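OxyA protein (Actinoplanes teichomyceticus, PDB 5HH3) is a heme-containing cytochrome P450 of glycopeptide antibiotic biosynthesis, probably catalysing phenolic coupling of aromatic side chains in the peptide precursor. Local coordinates at residues 122-134 against 356-369. Sequence-based numbering, arbitrary orientation. Where two conformers were deposited one is given.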
# COMPACT_ATOMS: atom_id res chain seq x y z
N VAL B 122 16.36 -4.96 34.37
CA VAL B 122 15.05 -4.49 33.95
C VAL B 122 14.31 -3.85 35.14
O VAL B 122 13.71 -2.81 34.96
CB VAL B 122 14.20 -5.59 33.27
CG1 VAL B 122 12.79 -5.09 32.98
CG2 VAL B 122 14.85 -6.01 31.96
N GLU B 123 14.44 -4.42 36.34
CA GLU B 123 13.88 -3.82 37.55
C GLU B 123 14.42 -2.41 37.79
O GLU B 123 13.66 -1.49 38.07
CB GLU B 123 14.16 -4.68 38.79
CG GLU B 123 13.38 -6.00 38.86
CD GLU B 123 13.70 -6.83 40.10
OE1 GLU B 123 14.82 -6.74 40.66
OE2 GLU B 123 12.80 -7.59 40.52
N ARG B 124 15.74 -2.25 37.66
CA ARG B 124 16.36 -0.93 37.78
C ARG B 124 15.87 0.07 36.75
O ARG B 124 15.67 1.24 37.07
CB ARG B 124 17.89 -1.03 37.72
CG ARG B 124 18.53 -1.60 38.98
CD ARG B 124 20.04 -1.42 38.97
NE ARG B 124 20.68 -2.32 38.00
CZ ARG B 124 20.99 -3.61 38.21
NH1 ARG B 124 20.75 -4.21 39.38
NH2 ARG B 124 21.55 -4.30 37.22
N VAL B 125 15.70 -0.37 35.49
CA VAL B 125 15.22 0.53 34.45
C VAL B 125 13.82 1.03 34.80
O VAL B 125 13.54 2.22 34.67
CB VAL B 125 15.22 -0.12 33.05
CG1 VAL B 125 14.46 0.74 32.04
CG2 VAL B 125 16.66 -0.33 32.59
N VAL B 126 12.95 0.12 35.24
CA VAL B 126 11.61 0.51 35.65
C VAL B 126 11.64 1.52 36.82
O VAL B 126 10.97 2.54 36.77
CB VAL B 126 10.78 -0.68 36.12
CG1 VAL B 126 9.35 -0.22 36.29
CG2 VAL B 126 10.84 -1.85 35.14
N GLN B 127 12.42 1.22 37.87
CA GLN B 127 12.51 2.13 39.02
C GLN B 127 13.04 3.51 38.63
O GLN B 127 12.51 4.51 39.09
CB GLN B 127 13.36 1.53 40.16
CG GLN B 127 12.75 0.30 40.81
CD GLN B 127 11.38 0.57 41.42
OE1 GLN B 127 11.20 1.54 42.15
NE2 GLN B 127 10.42 -0.29 41.13
N ASP B 128 14.03 3.56 37.74
CA ASP B 128 14.57 4.85 37.24
C ASP B 128 13.51 5.64 36.46
O ASP B 128 13.32 6.83 36.68
CB ASP B 128 15.82 4.64 36.37
CG ASP B 128 17.04 4.15 37.15
OD1 ASP B 128 17.19 4.51 38.34
OD2 ASP B 128 17.86 3.41 36.57
N SER B 129 12.80 4.97 35.56
CA SER B 129 11.73 5.62 34.80
C SER B 129 10.65 6.19 35.73
O SER B 129 10.17 7.30 35.52
CB SER B 129 11.12 4.65 33.76
OG SER B 129 12.11 4.31 32.79
N LEU B 130 10.28 5.42 36.76
CA LEU B 130 9.26 5.86 37.74
C LEU B 130 9.75 7.01 38.63
O LEU B 130 8.97 7.92 38.95
CB LEU B 130 8.75 4.68 38.58
CG LEU B 130 8.01 3.58 37.80
CD1 LEU B 130 7.89 2.31 38.61
CD2 LEU B 130 6.64 4.04 37.37
N ASP B 131 11.03 6.98 39.01
CA ASP B 131 11.64 8.11 39.72
C ASP B 131 11.58 9.39 38.88
O ASP B 131 11.23 10.44 39.40
CB ASP B 131 13.11 7.83 40.12
CG ASP B 131 13.24 6.77 41.22
OD1 ASP B 131 12.21 6.36 41.78
OD2 ASP B 131 14.38 6.33 41.52
N ALA B 132 11.91 9.30 37.59
CA ALA B 132 11.85 10.46 36.69
C ALA B 132 10.42 11.01 36.52
O ALA B 132 10.22 12.21 36.45
CB ALA B 132 12.44 10.11 35.32
N ILE B 133 9.43 10.12 36.43
CA ILE B 133 8.02 10.52 36.34
C ILE B 133 7.62 11.25 37.62
O ILE B 133 7.04 12.33 37.57
CB ILE B 133 7.07 9.30 36.11
CG1 ILE B 133 7.27 8.75 34.69
CG2 ILE B 133 5.61 9.68 36.32
CD1 ILE B 133 6.70 7.36 34.49
N GLU B 134 7.97 10.66 38.76
CA GLU B 134 7.67 11.27 40.07
C GLU B 134 8.31 12.67 40.20
O GLU B 134 7.64 13.61 40.62
CB GLU B 134 8.07 10.34 41.22
CG GLU B 134 7.43 10.71 42.56
CD GLU B 134 7.48 9.62 43.62
OE1 GLU B 134 8.21 8.61 43.49
OE2 GLU B 134 6.77 9.79 44.63
N LEU B 356 9.16 -10.29 30.06
CA LEU B 356 10.01 -9.89 31.19
C LEU B 356 9.87 -8.40 31.52
O LEU B 356 9.75 -8.02 32.69
CB LEU B 356 11.49 -10.20 30.90
CG LEU B 356 12.51 -9.70 31.92
CD1 LEU B 356 12.23 -10.33 33.28
CD2 LEU B 356 13.94 -9.98 31.48
N VAL B 357 9.89 -7.57 30.48
CA VAL B 357 9.67 -6.13 30.64
C VAL B 357 8.28 -5.84 31.24
O VAL B 357 8.17 -5.06 32.15
CB VAL B 357 9.91 -5.36 29.32
CG1 VAL B 357 9.49 -3.89 29.46
CG2 VAL B 357 11.38 -5.44 28.93
N PHE B 358 7.24 -6.51 30.74
CA PHE B 358 5.88 -6.25 31.19
C PHE B 358 5.66 -6.76 32.60
O PHE B 358 5.04 -6.05 33.41
CB PHE B 358 4.83 -6.90 30.28
CG PHE B 358 4.93 -6.53 28.82
CD1 PHE B 358 5.48 -5.33 28.39
CD2 PHE B 358 4.45 -7.41 27.85
CE1 PHE B 358 5.54 -5.02 27.02
CE2 PHE B 358 4.51 -7.11 26.49
CZ PHE B 358 5.05 -5.92 26.08
N ARG B 359 6.17 -7.97 32.87
CA ARG B 359 6.08 -8.63 34.19
C ARG B 359 6.75 -7.79 35.27
O ARG B 359 6.38 -7.88 36.43
CB ARG B 359 6.72 -10.04 34.14
CG ARG B 359 7.11 -10.65 35.49
CD ARG B 359 7.44 -12.13 35.38
NE ARG B 359 7.83 -12.49 34.03
CZ ARG B 359 9.08 -12.77 33.65
NH1 ARG B 359 10.07 -12.73 34.52
NH2 ARG B 359 9.31 -13.07 32.39
N THR B 360 7.75 -7.01 34.89
CA THR B 360 8.52 -6.18 35.80
C THR B 360 7.92 -4.79 35.91
O THR B 360 7.70 -4.30 37.02
CB THR B 360 9.99 -6.09 35.34
OG1 THR B 360 10.53 -7.41 35.20
CG2 THR B 360 10.84 -5.33 36.36
N ALA B 361 7.66 -4.15 34.77
CA ALA B 361 7.24 -2.75 34.78
C ALA B 361 5.80 -2.51 35.29
O ALA B 361 5.55 -1.49 35.94
CB ALA B 361 7.46 -2.10 33.42
N ILE B 362 4.89 -3.43 35.02
CA ILE B 362 3.49 -3.22 35.40
C ILE B 362 3.30 -3.29 36.93
O ILE B 362 2.68 -2.38 37.49
CB ILE B 362 2.52 -4.17 34.64
CG1 ILE B 362 2.53 -3.88 33.13
CG2 ILE B 362 1.11 -4.08 35.19
CD1 ILE B 362 2.21 -2.45 32.77
N PRO B 363 3.80 -4.35 37.59
CA PRO B 363 3.76 -4.36 39.06
C PRO B 363 4.51 -3.20 39.68
O PRO B 363 4.04 -2.66 40.68
CB PRO B 363 4.45 -5.68 39.42
CG PRO B 363 4.13 -6.55 38.25
CD PRO B 363 4.34 -5.62 37.09
N ALA B 364 5.65 -2.83 39.10
CA ALA B 364 6.39 -1.65 39.60
C ALA B 364 5.54 -0.38 39.60
O ALA B 364 5.52 0.37 40.58
CB ALA B 364 7.63 -1.43 38.76
N LEU B 365 4.82 -0.15 38.50
CA LEU B 365 3.89 0.97 38.38
C LEU B 365 2.76 0.90 39.40
O LEU B 365 2.47 1.89 40.05
CB LEU B 365 3.31 1.06 36.97
CG LEU B 365 2.28 2.17 36.70
CD1 LEU B 365 2.74 3.53 37.19
CD2 LEU B 365 1.96 2.23 35.22
N ALA B 366 2.10 -0.25 39.51
CA ALA B 366 1.00 -0.42 40.48
C ALA B 366 1.44 -0.12 41.92
O ALA B 366 0.71 0.53 42.64
CB ALA B 366 0.40 -1.82 40.39
N HIS B 367 2.64 -0.58 42.30
CA HIS B 367 3.21 -0.28 43.61
C HIS B 367 3.59 1.19 43.81
O HIS B 367 3.44 1.72 44.91
CB HIS B 367 4.44 -1.15 43.93
CG HIS B 367 4.09 -2.51 44.42
ND1 HIS B 367 4.04 -3.62 43.59
CD2 HIS B 367 3.73 -2.95 45.65
CE1 HIS B 367 3.68 -4.67 44.29
NE2 HIS B 367 3.49 -4.30 45.54
N ARG B 368 4.12 1.83 42.77
CA ARG B 368 4.58 3.21 42.93
C ARG B 368 3.41 4.19 42.99
O ARG B 368 3.44 5.14 43.76
CB ARG B 368 5.54 3.62 41.81
CG ARG B 368 6.10 5.03 41.95
CD ARG B 368 7.01 5.16 43.17
NE ARG B 368 8.25 4.44 42.90
CZ ARG B 368 9.36 4.98 42.39
NH1 ARG B 368 10.40 4.20 42.15
NH2 ARG B 368 9.45 6.28 42.12
N PHE B 369 2.42 3.98 42.14
CA PHE B 369 1.31 4.91 42.00
C PHE B 369 -0.00 4.15 42.14
O PHE B 369 -0.72 3.99 41.17
CB PHE B 369 1.39 5.63 40.64
CG PHE B 369 2.63 6.48 40.45
CD1 PHE B 369 2.99 7.43 41.40
CD2 PHE B 369 3.41 6.36 39.30
CE1 PHE B 369 4.13 8.22 41.23
CE2 PHE B 369 4.53 7.15 39.11
CZ PHE B 369 4.89 8.08 40.08
O HOH W 1 7.60 0.08 42.24
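Arg368, in the last turn of its helix, illustrates how one guanidinium can fasten two helices that run in the same general direction: its terminal nitrogens are engaged by Gln127, Asp131 and Glu134, and it sits as a knob in the hole these three form with Leu130. Arg368 NH1 and NH2 both grip a single oxygen, Asp131 OD1, each at 2.8 Å, with the carboxylate turned 38° from the guanidinium plane. Arg368 NH2 also forms a salt bridge to Glu134 OE1 (3.0 Å), somewhat tilted from that plane, whereas Arg368 NH1 donates to Gln127 OE1 (2.8 Å), which lies in it. Bends at chi2 and chi3 fold the arginine over Leu130, whose CB covers one guanidinium face; acceptors at the edge and this carbon fix the group's orientation. The Gln127 amide is used twice, for NE2 donates to a water that in turn donates to Ala364 O.

Beyond this polar end, the interface turns apolar. The backbones come closest at Val126 and Ala361, whose CA atoms lie 5.5 Å apart. Val126 CG1 is modelled only 3.2 Å from Ala364 CB, so short that the exact distance is doubtful. Leu130 splits its branches, CD1 lying against Ala364 and CD2 against Leu365 CD1 and the Phe369 ring, which Ile133 CG2 also touches. Thr360 bonds through OG1 to Leu356 O, while its methyl CG2, anti to the backbone N, reaches Glu123 CG at 3.6 Å. Val122 closes the row against Thr360, Val357 and Leu356.

The axes cross at -38°, 9.1 Å apart at their closest. In the P450 fold this joins helix D (112-136) to helix L (351-368), which follows the heme ligand Cys348. Helix 142-159 packs on another flank of helix D, and helices 225-256 and 274-282 pack against helix L, where Phe358 touches the heme; at the far end, Phe369 stacks on Trp397.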